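Local atomic coordinates of 2OG-Fe dioxygenase family protein (Methylibium petroleiphilum, PDB entry 3PL0), a protein that probably acts as a dioxygenase of the 2-oxoglutarate- and iron-dependent type, built on a cupin (double-stranded beta-helix) fold. Residues K133-Q138 against G169-A174; Q17-Q22 against V209-D214. All coordinates share one frame; numbering follows the deposited sequence. Where two conformers were deposited one is given.

Contact 1. Residues K133-Q138 against G169-A174; sequences KLRAPQ and GVDFVA
With CG anti to the backbone N (chi1 -153°) and a bend at chi3, the Arg135 side chain lays its guanidinium over the Phe172 ring, within bonding distance of the Asp171 carboxylate. The two flat groups lie nearly parallel, their planes 15° apart. Phe172 CZ sits over one face of the guanidinium, 3.8 Å from Arg135 CZ and offset toward the rim, while Arg135 CB comes in at the ring edge. The same guanidinium forms a salt bridge with Asp171. Arg135 NE and NH2 both point at Asp171 OD1, at 3.5 and 3.4 Å, in weak hydrogen bonds. The carboxylate plane is turned 41° from the guanidinium. Its other oxygen, OD2, takes a hydrogen bond from the backbone N of Ser247. A classic beta bulge, with Asp171 and Phe172 set opposite Tyr245, opens strand 172-181 of the cupin sheet. Arg135 NH1 makes a further salt bridge to Asp213 OD2. A leucine in place of Arg135 would probably leave both Asp171 and Asp213 without their charged partner and one side of the Phe172 ring less closely covered. Leu134, at the end of helix 118-134, brings CD1 obliquely to Phe172 CE1 at 3.7 Å. Phe131, from the same helix, stacks on the Phe172 ring.

Contact 2. Residues Q17-Q22 against V209-D214; sequences QRLRAQ and VLLLDD
Leu19 is the side chain through which helix 17-22 touches strand 209-213. Its CG stands beside the backbone N and anti to the carbonyl carbon (chi1 -81°), and chi2 of 158° sets CD2 against the strand. That methyl rests largely on backbone. It lies 3.9 Å from Leu211 O and 4.1 Å from Asp213 N, and also near the carbonyl carbon of Leu212. Its nearest side-chain neighbour across the contact is Leu211 CB, at 4.3 Å. The Leu211 side chain also touches Leu127 and Phe131 of helix 118-134. Leu19 meets that helix too, at Leu130 and Leu134. Leu212 starts away from helix 17-22, and its side chain touches Val190 of strand 183-192, on the sheet face turned from the helix.

The polar link runs through one water. It donates to Leu19 O and to Asp213 OD2, each at 2.9 Å, and so bridges the helix backbone to the strand side chain. Asp213 OD1 accepts a hydrogen bond from the backbone N of Gln215, and OD2 has Arg135 as a second partner. These partners on both oxygens should hold the buried carboxylate against rotation. The charge of Arg135 probably helps to stabilise its ionised form.

The helix axis passes 8.7 Å from the strand axis, at a crossing angle of -45°. Helix 12-22 runs on into strand 24-27, which pairs antiparallel with strand 209-213. This is a helix packed on the outer face of an antiparallel sheet, as in cupin double-stranded beta-helix proteins.

Overall arrangement
The centres of contacts 1 and 2 lie about 10 Å apart. Along the chain, 17-22 comes first, then 133-138, 169-174 and 209-214, so contact 2 brackets contact 1. Strands 172-181 and 209-213 are antiparallel neighbours in the main antiparallel sheet. The strands pair through Val173 O and Leu212 N, at 2.7 Å, a probable hydrogen bond. Just beyond their ends Asp171 O and Asp214 N, at 2.9 Å, are also probably bonded. The helices also touch, Leu134 against Leu19. Helices 12-22 and 118-134 thus pack side by side against adjoining strands of the cupin core, joining the N-terminal region to the sheet.

Contact 1. Residues K133-Q138 against G169-A174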
ATOM      1  N   LYS A 133     -15.000   1.040 -10.473  1.00 31.15           N
ATOM      2  CA  LYS A 133     -15.291   1.579 -11.797  1.00 32.50           C
ATOM      3  C   LYS A 133     -14.454   0.937 -12.876  1.00 35.63           C
ATOM      4  O   LYS A 133     -14.873   0.934 -14.021  1.00 39.18           O
ATOM      5  CB  LYS A 133     -15.122   3.098 -11.872  1.00 33.25           C
ATOM      6  CG  LYS A 133     -16.089   3.902 -11.026  1.00 35.19           C
ATOM      7  CD  LYS A 133     -17.500   3.959 -11.648  1.00 46.96           C
ATOM      8  N   LEU A 134     -13.301   0.358 -12.542  1.00 30.69           N
ATOM      9  CA  LEU A 134     -12.476  -0.294 -13.572  1.00 31.80           C
ATOM     10  C   LEU A 134     -12.885  -1.729 -13.731  1.00 34.26           C
ATOM     11  O   LEU A 134     -13.000  -2.224 -14.854  1.00 34.20           O
ATOM     12  CB  LEU A 134     -11.017  -0.317 -13.187  1.00 31.81           C
ATOM     13  CG  LEU A 134     -10.221   0.898 -13.528  1.00 40.02           C
ATOM     14  CD1 LEU A 134      -8.956   0.890 -12.666  1.00 41.50           C
ATOM     15  CD2 LEU A 134      -9.930   0.885 -15.019  1.00 40.73           C
ATOM     16  N   ARG A 135     -13.006  -2.409 -12.590  1.00 32.02           N
ATOM     17  CA  ARG A 135     -13.422  -3.803 -12.554  1.00 35.30           C
ATOM     18  C   ARG A 135     -14.325  -4.023 -11.340  1.00 34.59           C
ATOM     19  O   ARG A 135     -13.849  -4.181 -10.220  1.00 31.71           O
ATOM     20  CB  ARG A 135     -12.190  -4.709 -12.472  1.00 35.00           C
ATOM     21  CG  ARG A 135     -12.351  -6.087 -13.041  1.00 42.51           C
ATOM     22  CD  ARG A 135     -11.009  -6.635 -13.506  1.00 43.77           C
ATOM     23  NE  ARG A 135     -10.034  -6.732 -12.422  1.00 43.28           N
ATOM     24  CZ  ARG A 135      -8.801  -6.198 -12.425  1.00 46.09           C
ATOM     25  NH1 ARG A 135      -8.360  -5.518 -13.468  1.00 38.23           N
ATOM     26  NH2 ARG A 135      -7.979  -6.364 -11.383  1.00 39.45           N
ATOM     27  N   ALA A 136     -15.625  -4.055 -11.566  1.00 34.62           N
ATOM     28  CA  ALA A 136     -16.580  -4.221 -10.475  1.00 35.79           C
ATOM     29  C   ALA A 136     -16.380  -5.552  -9.771  1.00 35.83           C
ATOM     30  O   ALA A 136     -16.362  -6.576 -10.397  1.00 36.98           O
ATOM     31  CB  ALA A 136     -18.024  -4.137 -11.022  1.00 37.28           C
ATOM     32  N   PRO A 137     -16.260  -5.540  -8.449  1.00 33.56           N
ATOM     33  CA  PRO A 137     -16.069  -6.815  -7.743  1.00 33.74           C
ATOM     34  C   PRO A 137     -17.351  -7.651  -7.592  1.00 34.96           C
ATOM     35  O   PRO A 137     -18.440  -7.088  -7.507  1.00 36.03           O
ATOM     36  CB  PRO A 137     -15.602  -6.375  -6.363  1.00 33.60           C
ATOM     37  CG  PRO A 137     -16.209  -4.992  -6.185  1.00 33.94           C
ATOM     38  CD  PRO A 137     -16.301  -4.376  -7.551  1.00 31.44           C
ATOM     39  N   GLN A 138     -17.196  -8.971  -7.532  1.00 37.37           N
ATOM     40  CA  GLN A 138     -18.328  -9.882  -7.347  0.50 40.60           C
ATOM     41  C   GLN A 138     -19.245  -9.417  -6.208  1.00 41.26           C
ATOM     42  O   GLN A 138     -18.793  -9.126  -5.107  1.00 39.84           O
ATOM     43  CB  GLN A 138     -17.836 -11.315  -7.082  0.50 43.20           C
ATOM     44  CG  GLN A 138     -18.952 -12.362  -6.832  0.50 46.88           C
ATOM     45  CD  GLN A 138     -20.005 -12.405  -7.922  0.50 51.70           C
ATOM     46  OE1 GLN A 138     -19.712 -12.211  -9.105  0.50 54.18           O
ATOM     47  NE2 GLN A 138     -21.246 -12.680  -7.527  0.50 59.93           N
ATOM     48  N   GLY A 169      -1.393 -10.453  -5.497  1.00 34.89           N
ATOM     49  CA  GLY A 169      -2.360 -11.535  -5.562  1.00 38.05           C
ATOM     50  C   GLY A 169      -3.791 -11.104  -5.324  1.00 37.01           C
ATOM     51  O   GLY A 169      -4.612 -11.927  -4.914  1.00 33.00           O
ATOM     52  N   VAL A 170      -4.077  -9.827  -5.609  1.00 30.71           N
ATOM     53  CA  VAL A 170      -5.373  -9.229  -5.350  1.00 29.95           C
ATOM     54  C   VAL A 170      -5.869  -8.601  -6.652  1.00 29.40           C
ATOM     55  O   VAL A 170      -5.300  -8.826  -7.703  1.00 30.87           O
ATOM     56  CB  VAL A 170      -5.267  -8.189  -4.191  1.00 28.55           C
ATOM     57  CG1 VAL A 170      -4.854  -8.865  -2.862  1.00 25.27           C
ATOM     58  CG2 VAL A 170      -4.267  -7.045  -4.529  1.00 25.57           C
ATOM     59  N   ASP A 171      -6.889  -7.768  -6.593  1.00 27.79           N
ATOM     60  CA  ASP A 171      -7.338  -7.037  -7.774  1.00 24.42           C
ATOM     61  C   ASP A 171      -6.638  -5.676  -7.946  1.00 26.21           C
ATOM     62  O   ASP A 171      -6.153  -5.355  -9.036  1.00 26.75           O
ATOM     63  CB  ASP A 171      -8.832  -6.826  -7.730  1.00 27.70           C
ATOM     64  CG  ASP A 171      -9.592  -8.095  -8.095  1.00 33.89           C
ATOM     65  OD1 ASP A 171      -9.851  -8.277  -9.305  1.00 41.20           O
ATOM     66  OD2 ASP A 171      -9.834  -8.914  -7.191  1.00 34.70           O
ATOM     67  N   PHE A 172      -6.646  -4.873  -6.896  1.00 25.76           N
ATOM     68  CA  PHE A 172      -6.044  -3.524  -6.890  1.00 26.02           C
ATOM     69  C   PHE A 172      -5.298  -3.278  -5.603  1.00 26.67           C
ATOM     70  O   PHE A 172      -5.656  -3.837  -4.541  1.00 23.80           O
ATOM     71  CB  PHE A 172      -7.099  -2.431  -7.072  1.00 25.94           C
ATOM     72  CG  PHE A 172      -7.822  -2.523  -8.362  1.00 25.92           C
ATOM     73  CD1 PHE A 172      -7.288  -1.980  -9.504  1.00 28.16           C
ATOM     74  CD2 PHE A 172      -9.037  -3.202  -8.449  1.00 26.02           C
ATOM     75  CE1 PHE A 172      -7.941  -2.085 -10.703  1.00 31.12           C
ATOM     76  CE2 PHE A 172      -9.687  -3.315  -9.642  1.00 28.17           C
ATOM     77  CZ  PHE A 172      -9.154  -2.762 -10.772  1.00 29.81           C
ATOM     78  N   VAL A 173      -4.205  -2.504  -5.730  1.00 25.27           N
ATOM     79  CA  VAL A 173      -3.414  -2.067  -4.603  1.00 24.77           C
ATOM     80  C   VAL A 173      -3.245  -0.557  -4.590  1.00 23.52           C
ATOM     81  O   VAL A 173      -3.112   0.087  -5.665  1.00 22.86           O
ATOM     82  CB  VAL A 173      -2.056  -2.751  -4.599  1.00 25.35           C
ATOM     83  CG1 VAL A 173      -1.229  -2.251  -3.399  1.00 21.38           C
ATOM     84  CG2 VAL A 173      -2.240  -4.294  -4.547  1.00 24.27           C
ATOM     85  N   ALA A 174      -3.291   0.021  -3.387  1.00 22.41           N
ATOM     86  CA  ALA A 174      -2.871   1.404  -3.186  1.00 24.90           C
ATOM     87  C   ALA A 174      -1.723   1.406  -2.232  1.00 24.23           C
ATOM     88  O   ALA A 174      -1.826   0.871  -1.127  1.00 26.34           O
ATOM     89  CB  ALA A 174      -3.983   2.260  -2.604  1.00 23.24           C
TER

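Contact 2. Residues Q17-Q22 against V209-D214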
ATOM      1  N   GLN A  17      -8.735   6.474 -16.601  1.00 25.45           N
ATOM      2  CA  GLN A  17      -8.238   6.234 -17.958  1.00 26.62           C
ATOM      3  C   GLN A  17      -6.804   5.712 -17.863  1.00 26.76           C
ATOM      4  O   GLN A  17      -6.413   4.802 -18.592  1.00 26.41           O
ATOM      5  CB  GLN A  17      -8.309   7.500 -18.810  1.00 26.37           C
ATOM      6  CG  GLN A  17      -9.742   8.008 -19.094  1.00 32.26           C
ATOM      7  CD  GLN A  17     -10.340   7.433 -20.329  1.00 29.43           C
ATOM      8  OE1 GLN A  17      -9.893   6.390 -20.838  1.00 30.86           O
ATOM      9  NE2 GLN A  17     -11.330   8.147 -20.884  1.00 31.74           N
ATOM     10  N   ARG A  18      -6.040   6.289 -16.949  1.00 24.60           N
ATOM     11  CA  ARG A  18      -4.639   5.898 -16.751  1.00 25.87           C
ATOM     12  C   ARG A  18      -4.526   4.423 -16.297  1.00 24.43           C
ATOM     13  O   ARG A  18      -3.735   3.666 -16.816  1.00 24.47           O
ATOM     14  CB  ARG A  18      -3.986   6.803 -15.706  1.00 23.46           C
ATOM     15  CG  ARG A  18      -3.715   8.238 -16.184  1.00 26.01           C
ATOM     16  CD  ARG A  18      -2.340   8.368 -16.912  1.00 26.65           C
ATOM     17  NE  ARG A  18      -1.834   9.747 -16.829  1.00 24.02           N
ATOM     18  CZ  ARG A  18      -1.985  10.675 -17.758  1.00 26.70           C
ATOM     19  NH1 ARG A  18      -2.663  10.433 -18.880  1.00 29.96           N
ATOM     20  NH2 ARG A  18      -1.502  11.885 -17.541  1.00 31.50           N
ATOM     21  N   LEU A  19      -5.354   4.038 -15.336  1.00 25.65           N
ATOM     22  CA  LEU A  19      -5.338   2.676 -14.822  1.00 27.18           C
ATOM     23  C   LEU A  19      -5.755   1.700 -15.875  1.00 27.92           C
ATOM     24  O   LEU A  19      -5.186   0.627 -15.956  1.00 27.44           O
ATOM     25  CB  LEU A  19      -6.261   2.538 -13.607  1.00 28.93           C
ATOM     26  CG  LEU A  19      -5.660   3.026 -12.295  1.00 29.85           C
ATOM     27  CD1 LEU A  19      -6.763   3.355 -11.298  1.00 29.52           C
ATOM     28  CD2 LEU A  19      -4.673   1.966 -11.794  1.00 22.83           C
ATOM     29  N   ARG A  20      -6.757   2.047 -16.689  1.00 28.61           N
ATOM     30  CA  ARG A  20      -7.101   1.189 -17.804  1.00 30.18           C
ATOM     31  C   ARG A  20      -5.947   1.072 -18.794  1.00 28.98           C
ATOM     32  O   ARG A  20      -5.634   0.008 -19.286  1.00 30.41           O
ATOM     33  CB  ARG A  20      -8.298   1.768 -18.569  1.00 31.69           C
ATOM     34  CG  ARG A  20      -8.742   0.924 -19.733  1.00 37.20           C
ATOM     35  CD  ARG A  20      -9.174  -0.473 -19.283  1.00 40.02           C
ATOM     36  NE  ARG A  20      -9.880  -1.154 -20.375  1.00 47.46           N
ATOM     37  CZ  ARG A  20      -9.553  -2.333 -20.905  1.00 48.52           C
ATOM     38  NH1 ARG A  20      -8.536  -3.039 -20.452  1.00 52.10           N
ATOM     39  NH2 ARG A  20     -10.293  -2.829 -21.887  1.00 57.41           N
ATOM     40  N   ALA A  21      -5.368   2.205 -19.153  1.00 30.01           N
ATOM     41  CA  ALA A  21      -4.381   2.239 -20.216  1.00 29.88           C
ATOM     42  C   ALA A  21      -3.010   1.657 -19.829  1.00 31.29           C
ATOM     43  O   ALA A  21      -2.380   0.948 -20.639  1.00 31.32           O
ATOM     44  CB  ALA A  21      -4.226   3.697 -20.747  1.00 34.98           C
ATOM     45  N   GLN A  22      -2.508   1.996 -18.640  1.00 26.45           N
ATOM     46  CA  GLN A  22      -1.175   1.588 -18.239  1.00 27.06           C
ATOM     47  C   GLN A  22      -1.112   0.782 -16.920  1.00 28.17           C
ATOM     48  O   GLN A  22      -0.028   0.375 -16.497  1.00 24.26           O
ATOM     49  CB  GLN A  22      -0.263   2.822 -18.116  1.00 27.31           C
ATOM     50  CG  GLN A  22      -0.685   3.856 -17.059  1.00 28.42           C
ATOM     51  CD  GLN A  22       0.258   5.039 -16.984  1.00 29.79           C
ATOM     52  OE1 GLN A  22       0.864   5.431 -17.998  1.00 27.30           O
ATOM     53  NE2 GLN A  22       0.371   5.643 -15.786  1.00 21.62           N
ATOM     54  N   VAL A 209      -0.215   8.960  -3.357  1.00 24.10           N
ATOM     55  CA  VAL A 209      -0.723   7.592  -3.510  1.00 22.63           C
ATOM     56  C   VAL A 209      -0.457   6.946  -4.879  1.00 25.51           C
ATOM     57  O   VAL A 209      -0.737   7.507  -5.913  1.00 26.13           O
ATOM     58  CB  VAL A 209      -2.198   7.532  -3.165  1.00 26.76           C
ATOM     59  CG1 VAL A 209      -2.646   6.092  -3.140  1.00 25.61           C
ATOM     60  CG2 VAL A 209      -2.409   8.207  -1.810  1.00 21.61           C
ATOM     61  N   LEU A 210       0.085   5.724  -4.854  1.00 23.23           N
ATOM     62  CA  LEU A 210       0.272   4.942  -6.046  1.00 23.29           C
ATOM     63  C   LEU A 210      -0.867   3.944  -6.112  1.00 22.84           C
ATOM     64  O   LEU A 210      -0.978   3.092  -5.238  1.00 26.37           O
ATOM     65  CB  LEU A 210       1.613   4.196  -5.992  1.00 24.01           C
ATOM     66  CG  LEU A 210       1.925   3.135  -7.062  1.00 24.98           C
ATOM     67  CD1 LEU A 210       1.940   3.788  -8.428  1.00 17.94           C
ATOM     68  CD2 LEU A 210       3.258   2.445  -6.741  1.00 23.36           C
ATOM     69  N   LEU A 211      -1.659   4.040  -7.166  1.00 21.77           N
ATOM     70  CA  LEU A 211      -2.739   3.106  -7.478  1.00 22.77           C
ATOM     71  C   LEU A 211      -2.233   2.091  -8.487  1.00 24.52           C
ATOM     72  O   LEU A 211      -1.587   2.482  -9.479  1.00 23.67           O
ATOM     73  CB  LEU A 211      -3.962   3.840  -8.038  1.00 23.48           C
ATOM     74  CG  LEU A 211      -4.551   4.950  -7.121  1.00 28.11           C
ATOM     75  CD1 LEU A 211      -5.792   5.621  -7.706  1.00 32.59           C
ATOM     76  CD2 LEU A 211      -4.825   4.417  -5.659  1.00 23.24           C
ATOM     77  N   LEU A 212      -2.479   0.799  -8.232  1.00 22.46           N
ATOM     78  CA  LEU A 212      -1.998  -0.305  -9.079  1.00 24.02           C
ATOM     79  C   LEU A 212      -3.149  -1.282  -9.425  1.00 25.42           C
ATOM     80  O   LEU A 212      -3.930  -1.673  -8.573  1.00 26.33           O
ATOM     81  CB  LEU A 212      -0.925  -1.134  -8.344  1.00 27.58           C
ATOM     82  CG  LEU A 212       0.334  -0.426  -7.839  1.00 29.53           C
ATOM     83  CD1 LEU A 212       1.081  -1.306  -6.817  1.00 27.82           C
ATOM     84  CD2 LEU A 212       1.274  -0.050  -9.011  1.00 25.90           C
ATOM     85  N   ASP A 213      -3.239  -1.664 -10.686  1.00 25.08           N
ATOM     86  CA  ASP A 213      -4.073  -2.785 -11.104  1.00 24.83           C
ATOM     87  C   ASP A 213      -3.175  -3.987 -10.989  1.00 26.60           C
ATOM     88  O   ASP A 213      -2.278  -4.259 -11.828  1.00 26.29           O
ATOM     89  CB  ASP A 213      -4.550  -2.585 -12.523  1.00 25.26           C
ATOM     90  CG  ASP A 213      -5.371  -3.748 -13.048  1.00 31.25           C
ATOM     91  OD1 ASP A 213      -5.400  -4.851 -12.449  1.00 31.17           O
ATOM     92  OD2 ASP A 213      -5.973  -3.538 -14.107  1.00 31.37           O
ATOM     93  N   ASP A 214      -3.422  -4.733  -9.938  1.00 27.64           N
ATOM     94  CA  ASP A 214      -2.552  -5.844  -9.575  1.00 27.97           C
ATOM     95  C   ASP A 214      -2.528  -6.982 -10.592  1.00 30.74           C
ATOM     96  O   ASP A 214      -1.686  -7.863 -10.515  1.00 30.55           O
ATOM     97  CB  ASP A 214      -2.968  -6.390  -8.215  1.00 30.05           C
ATOM     98  CG  ASP A 214      -1.892  -7.195  -7.575  1.00 36.73           C
ATOM     99  OD1 ASP A 214      -0.771  -6.644  -7.370  1.00 28.41           O
ATOM    100  OD2 ASP A 214      -2.149  -8.388  -7.309  1.00 33.40           O
TER
HETATM  101  O   HOH W   1      -4.871  -2.196 -16.481  1.00 38.33           O